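Putative pyrazinamidase/nicotinamidase (Streptococcus mutans, PDB 3S2S) probably hydrolyses nicotinamide to nicotinic acid and ammonia as a zinc-binding amidase of the isochorismatase family. Local coordinates at residues S65-Y76 with L115-Y123. Numbering follows the deposited sequence.
Sequences SKAIAQVTQKAY and LYGALADFY
Phe-122 and Leu-119 project from helix 119-123 into hollows along helix 65-76, two helices packed side by side on one face of the parallel sheet of an isochorismatase-type alpha/beta fold. Their axes run in similar directions, 28° apart. The largest bump is the flat ring of Phe-122, lodged among Thr-72, Gln-73 and Tyr-76. Thr-72 CG2 sits over one face in a CH-pi contact, 4.2 Å from the Phe-122 ring centroid, while Gln-73 OE1 and Tyr-76 CB reach the rim. The edge of Phe-122 also turns toward the face of Tyr-76 in an offset edge-to-face pair, planes at 78°. Tyrosine suits this end because its ring packs while its OH bonds to Asp-129; the bend in Gln-73 (chi2 70°) brings its amide oxygen to the ring rim, and its NE2 bonds to Asp-77.

One turn earlier, forked Leu-119 fits between Ile-68 and Thr-72: CD2 meets Ile-68 CD1 at 4.1 Å, and CD1 lies 3.5 Å from Thr-72 OG1, a hydroxyl satisfied by its bond to Ile-68 O. Beneath them lie Phe-84 and Leu-39 of the sheet. The backbones come nearest where Ala-69 CA lies 5.0 Å from Leu-119 CA, a spacing small Ala-69 allows; its CB touches Ala-118 CB at 3.7 Å. Toward the start of helix 65-76, Gly-117 leaves room for the Ser-65 hydroxyl, and its positive phi suits glycine. No direct hydrogen bond joins the segments; two waters bridge them instead. One links Ser-65 OG to Ala-118 N, and the other donates to Ser-65 O and Tyr-116 O while accepting from Leu-119 N at 3.1 Å.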
loop_
_atom_site.group_PDB
_atom_site.type_symbol
_atom_site.label_atom_id
_atom_site.label_comp_id
_atom_site.label_asym_id
_atom_site.label_seq_id
_atom_site.Cartn_x
_atom_site.Cartn_y
_atom_site.Cartn_z
ATOM N N SER A 65 -14.821 -13.500 -26.904
ATOM C CA SER A 65 -13.483 -13.574 -27.499
ATOM C C SER A 65 -13.229 -12.535 -28.604
ATOM O O SER A 65 -12.182 -11.892 -28.637
ATOM C CB SER A 65 -13.181 -14.991 -27.987
ATOM O OG SER A 65 -11.906 -15.042 -28.601
ATOM N N LYS A 66 -14.179 -12.363 -29.514
ATOM C CA LYS A 66 -13.996 -11.381 -30.582
ATOM C C LYS A 66 -14.052 -9.959 -30.033
ATOM O O LYS A 66 -13.232 -9.112 -30.389
ATOM C CB LYS A 66 -15.071 -11.561 -31.657
ATOM C CG LYS A 66 -15.293 -13.011 -32.041
ATOM C CD LYS A 66 -14.881 -13.297 -33.475
ATOM C CE LYS A 66 -15.860 -12.695 -34.474
ATOM N NZ LYS A 66 -15.583 -13.139 -35.873
ATOM N N ALA A 67 -15.009 -9.699 -29.147
ATOM C CA ALA A 67 -15.185 -8.358 -28.600
ATOM C C ALA A 67 -13.961 -7.911 -27.797
ATOM O O ALA A 67 -13.528 -6.765 -27.903
ATOM C CB ALA A 67 -16.422 -8.295 -27.706
ATOM N N ILE A 68 -13.434 -8.800 -26.961
ATOM C CA ILE A 68 -12.331 -8.385 -26.105
ATOM C C ILE A 68 -11.101 -8.128 -26.980
ATOM O O ILE A 68 -10.340 -7.208 -26.724
ATOM C CB ILE A 68 -12.046 -9.393 -24.941
ATOM C CG1 ILE A 68 -11.084 -8.775 -23.919
ATOM C CG2 ILE A 68 -11.491 -10.721 -25.477
ATOM C CD1 ILE A 68 -10.911 -9.644 -22.679
ATOM N N ALA A 69 -10.918 -8.914 -28.044
ATOM C CA ALA A 69 -9.809 -8.624 -28.955
ATOM C C ALA A 69 -9.998 -7.275 -29.651
ATOM O O ALA A 69 -9.066 -6.471 -29.758
ATOM C CB ALA A 69 -9.620 -9.756 -29.987
ATOM N N GLN A 70 -11.209 -7.020 -30.123
ATOM C CA GLN A 70 -11.466 -5.784 -30.849
ATOM C C GLN A 70 -11.307 -4.554 -29.977
ATOM O O GLN A 70 -10.746 -3.550 -30.414
ATOM C CB GLN A 70 -12.848 -5.817 -31.500
ATOM C CG GLN A 70 -12.888 -6.748 -32.681
ATOM C CD GLN A 70 -14.293 -6.996 -33.184
ATOM O OE1 GLN A 70 -15.274 -6.793 -32.466
ATOM N NE2 GLN A 70 -14.395 -7.452 -34.424
ATOM N N VAL A 71 -11.777 -4.630 -28.737
ATOM C CA VAL A 71 -11.684 -3.460 -27.875
ATOM C C VAL A 71 -10.239 -3.200 -27.472
ATOM O O VAL A 71 -9.842 -2.060 -27.302
ATOM C CB VAL A 71 -12.634 -3.526 -26.651
ATOM C CG1 VAL A 71 -12.158 -4.531 -25.653
ATOM C CG2 VAL A 71 -12.768 -2.141 -25.997
ATOM N N THR A 72 -9.459 -4.267 -27.322
ATOM C CA THR A 72 -8.034 -4.127 -27.013
ATOM C C THR A 72 -7.276 -3.482 -28.181
ATOM O O THR A 72 -6.481 -2.564 -27.991
ATOM C CB THR A 72 -7.435 -5.491 -26.652
ATOM O OG1 THR A 72 -8.174 -6.017 -25.541
ATOM C CG2 THR A 72 -5.960 -5.374 -26.267
ATOM N N GLN A 73 -7.544 -3.942 -29.397
ATOM C CA GLN A 73 -6.910 -3.334 -30.554
ATOM C C GLN A 73 -7.311 -1.860 -30.661
ATOM O O GLN A 73 -6.482 -0.987 -30.969
ATOM C CB GLN A 73 -7.307 -4.089 -31.826
ATOM C CG GLN A 73 -6.681 -3.537 -33.087
ATOM C CD GLN A 73 -5.195 -3.795 -33.152
ATOM O OE1 GLN A 73 -4.759 -4.945 -33.164
ATOM N NE2 GLN A 73 -4.407 -2.725 -33.205
ATOM N N LYS A 74 -8.579 -1.570 -30.400
ATOM C CA LYS A 74 -9.044 -0.186 -30.493
ATOM C C LYS A 74 -8.381 0.706 -29.464
ATOM O O LYS A 74 -7.935 1.811 -29.782
ATOM C CB LYS A 74 -10.560 -0.076 -30.393
ATOM C CG LYS A 74 -11.024 1.368 -30.346
ATOM C CD LYS A 74 -12.476 1.523 -30.743
ATOM C CE LYS A 74 -12.818 2.993 -30.952
ATOM N NZ LYS A 74 -14.141 3.180 -31.615
ATOM N N ALA A 75 -8.299 0.225 -28.227
ATOM C CA ALA A 75 -7.649 1.007 -27.176
ATOM C C ALA A 75 -6.224 1.305 -27.596
ATOM O O ALA A 75 -5.751 2.437 -27.458
ATOM C CB ALA A 75 -7.656 0.250 -25.859
ATOM N N TYR A 76 -5.548 0.292 -28.134
ATOM C CA TYR A 76 -4.164 0.457 -28.560
ATOM C C TYR A 76 -4.059 1.474 -29.698
ATOM O O TYR A 76 -3.175 2.335 -29.683
ATOM C CB TYR A 76 -3.546 -0.868 -28.979
ATOM C CG TYR A 76 -2.147 -0.722 -29.524
ATOM C CD1 TYR A 76 -1.045 -0.697 -28.668
ATOM C CD2 TYR A 76 -1.923 -0.581 -30.890
ATOM C CE1 TYR A 76 0.246 -0.560 -29.160
ATOM C CE2 TYR A 76 -0.639 -0.437 -31.385
ATOM C CZ TYR A 76 0.436 -0.427 -30.513
ATOM O OH TYR A 76 1.714 -0.289 -30.995
ATOM N N LEU A 115 -3.016 -16.826 -23.832
ATOM C CA LEU A 115 -4.193 -16.004 -24.098
ATOM C C LEU A 115 -5.141 -16.710 -25.075
ATOM O O LEU A 115 -4.700 -17.418 -25.997
ATOM C CB LEU A 115 -3.776 -14.653 -24.672
ATOM C CG LEU A 115 -3.007 -13.764 -23.696
ATOM C CD1 LEU A 115 -2.330 -12.616 -24.437
ATOM C CD2 LEU A 115 -4.010 -13.261 -22.656
ATOM N N TYR A 116 -6.443 -16.509 -24.881
ATOM C CA TYR A 116 -7.445 -17.196 -25.697
ATOM C C TYR A 116 -7.948 -16.293 -26.816
ATOM O O TYR A 116 -8.147 -15.095 -26.609
ATOM C CB TYR A 116 -8.597 -17.639 -24.799
ATOM C CG TYR A 116 -9.596 -18.528 -25.480
ATOM C CD1 TYR A 116 -9.433 -19.902 -25.475
ATOM C CD2 TYR A 116 -10.700 -17.991 -26.127
ATOM C CE1 TYR A 116 -10.352 -20.732 -26.095
ATOM C CE2 TYR A 116 -11.631 -18.809 -26.731
ATOM C CZ TYR A 116 -11.445 -20.176 -26.722
ATOM O OH TYR A 116 -12.373 -20.997 -27.347
ATOM N N GLY A 117 -8.127 -16.855 -28.011
ATOM C CA GLY A 117 -8.616 -16.065 -29.131
ATOM C C GLY A 117 -7.593 -15.127 -29.759
ATOM O O GLY A 117 -6.383 -15.318 -29.628
ATOM N N ALA A 118 -8.084 -14.102 -30.445
ATOM C CA ALA A 118 -7.216 -13.205 -31.202
ATOM C C ALA A 118 -6.361 -12.318 -30.307
ATOM O O ALA A 118 -5.415 -11.700 -30.777
ATOM C CB ALA A 118 -8.028 -12.355 -32.159
ATOM N N LEU A 119 -6.693 -12.260 -29.021
ATOM C CA LEU A 119 -5.884 -11.516 -28.067
ATOM C C LEU A 119 -4.464 -12.084 -28.054
ATOM O O LEU A 119 -3.491 -11.356 -27.889
ATOM C CB LEU A 119 -6.535 -11.639 -26.687
ATOM C CG LEU A 119 -6.512 -10.546 -25.640
ATOM C CD1 LEU A 119 -6.806 -9.140 -26.190
ATOM C CD2 LEU A 119 -7.498 -10.949 -24.537
ATOM N N ALA A 120 -4.340 -13.393 -28.277
ATOM C CA ALA A 120 -3.020 -14.020 -28.332
ATOM C C ALA A 120 -2.188 -13.450 -29.490
ATOM O O ALA A 120 -0.999 -13.211 -29.345
ATOM C CB ALA A 120 -3.142 -15.532 -28.458
ATOM N N ASP A 121 -2.814 -13.251 -30.646
ATOM C CA ASP A 121 -2.119 -12.654 -31.782
ATOM C C ASP A 121 -1.726 -11.212 -31.476
ATOM O O ASP A 121 -0.610 -10.789 -31.799
ATOM C CB ASP A 121 -2.984 -12.714 -33.050
ATOM N N PHE A 122 -2.629 -10.455 -30.846
ATOM C CA PHE A 122 -2.292 -9.092 -30.448
ATOM C C PHE A 122 -1.042 -9.082 -29.575
ATOM O O PHE A 122 -0.103 -8.322 -29.829
ATOM C CB PHE A 122 -3.445 -8.391 -29.714
ATOM C CG PHE A 122 -3.108 -7.005 -29.285
ATOM C CD1 PHE A 122 -3.378 -5.913 -30.109
ATOM C CD2 PHE A 122 -2.478 -6.783 -28.065
ATOM C CE1 PHE A 122 -3.036 -4.614 -29.708
ATOM C CE2 PHE A 122 -2.121 -5.491 -27.664
ATOM C CZ PHE A 122 -2.406 -4.409 -28.482
ATOM N N TYR A 123 -1.019 -9.920 -28.541
ATOM C CA TYR A 123 0.128 -9.897 -27.648
ATOM C C TYR A 123 1.410 -10.288 -28.390
ATOM O O TYR A 123 2.447 -9.625 -28.255
ATOM C CB TYR A 123 -0.069 -10.774 -26.406
ATOM C CG TYR A 123 1.161 -10.701 -25.552
ATOM C CD1 TYR A 123 1.460 -9.546 -24.855
ATOM C CD2 TYR A 123 2.065 -11.757 -25.507
ATOM C CE1 TYR A 123 2.625 -9.452 -24.095
ATOM C CE2 TYR A 123 3.208 -11.678 -24.748
ATOM C CZ TYR A 123 3.481 -10.523 -24.052
ATOM O OH TYR A 123 4.622 -10.437 -23.302
HETATM O O HOH W 1 -9.486 -12.847 -27.837
HETATM O O HOH W 2 -10.935 -13.679 -31.020
#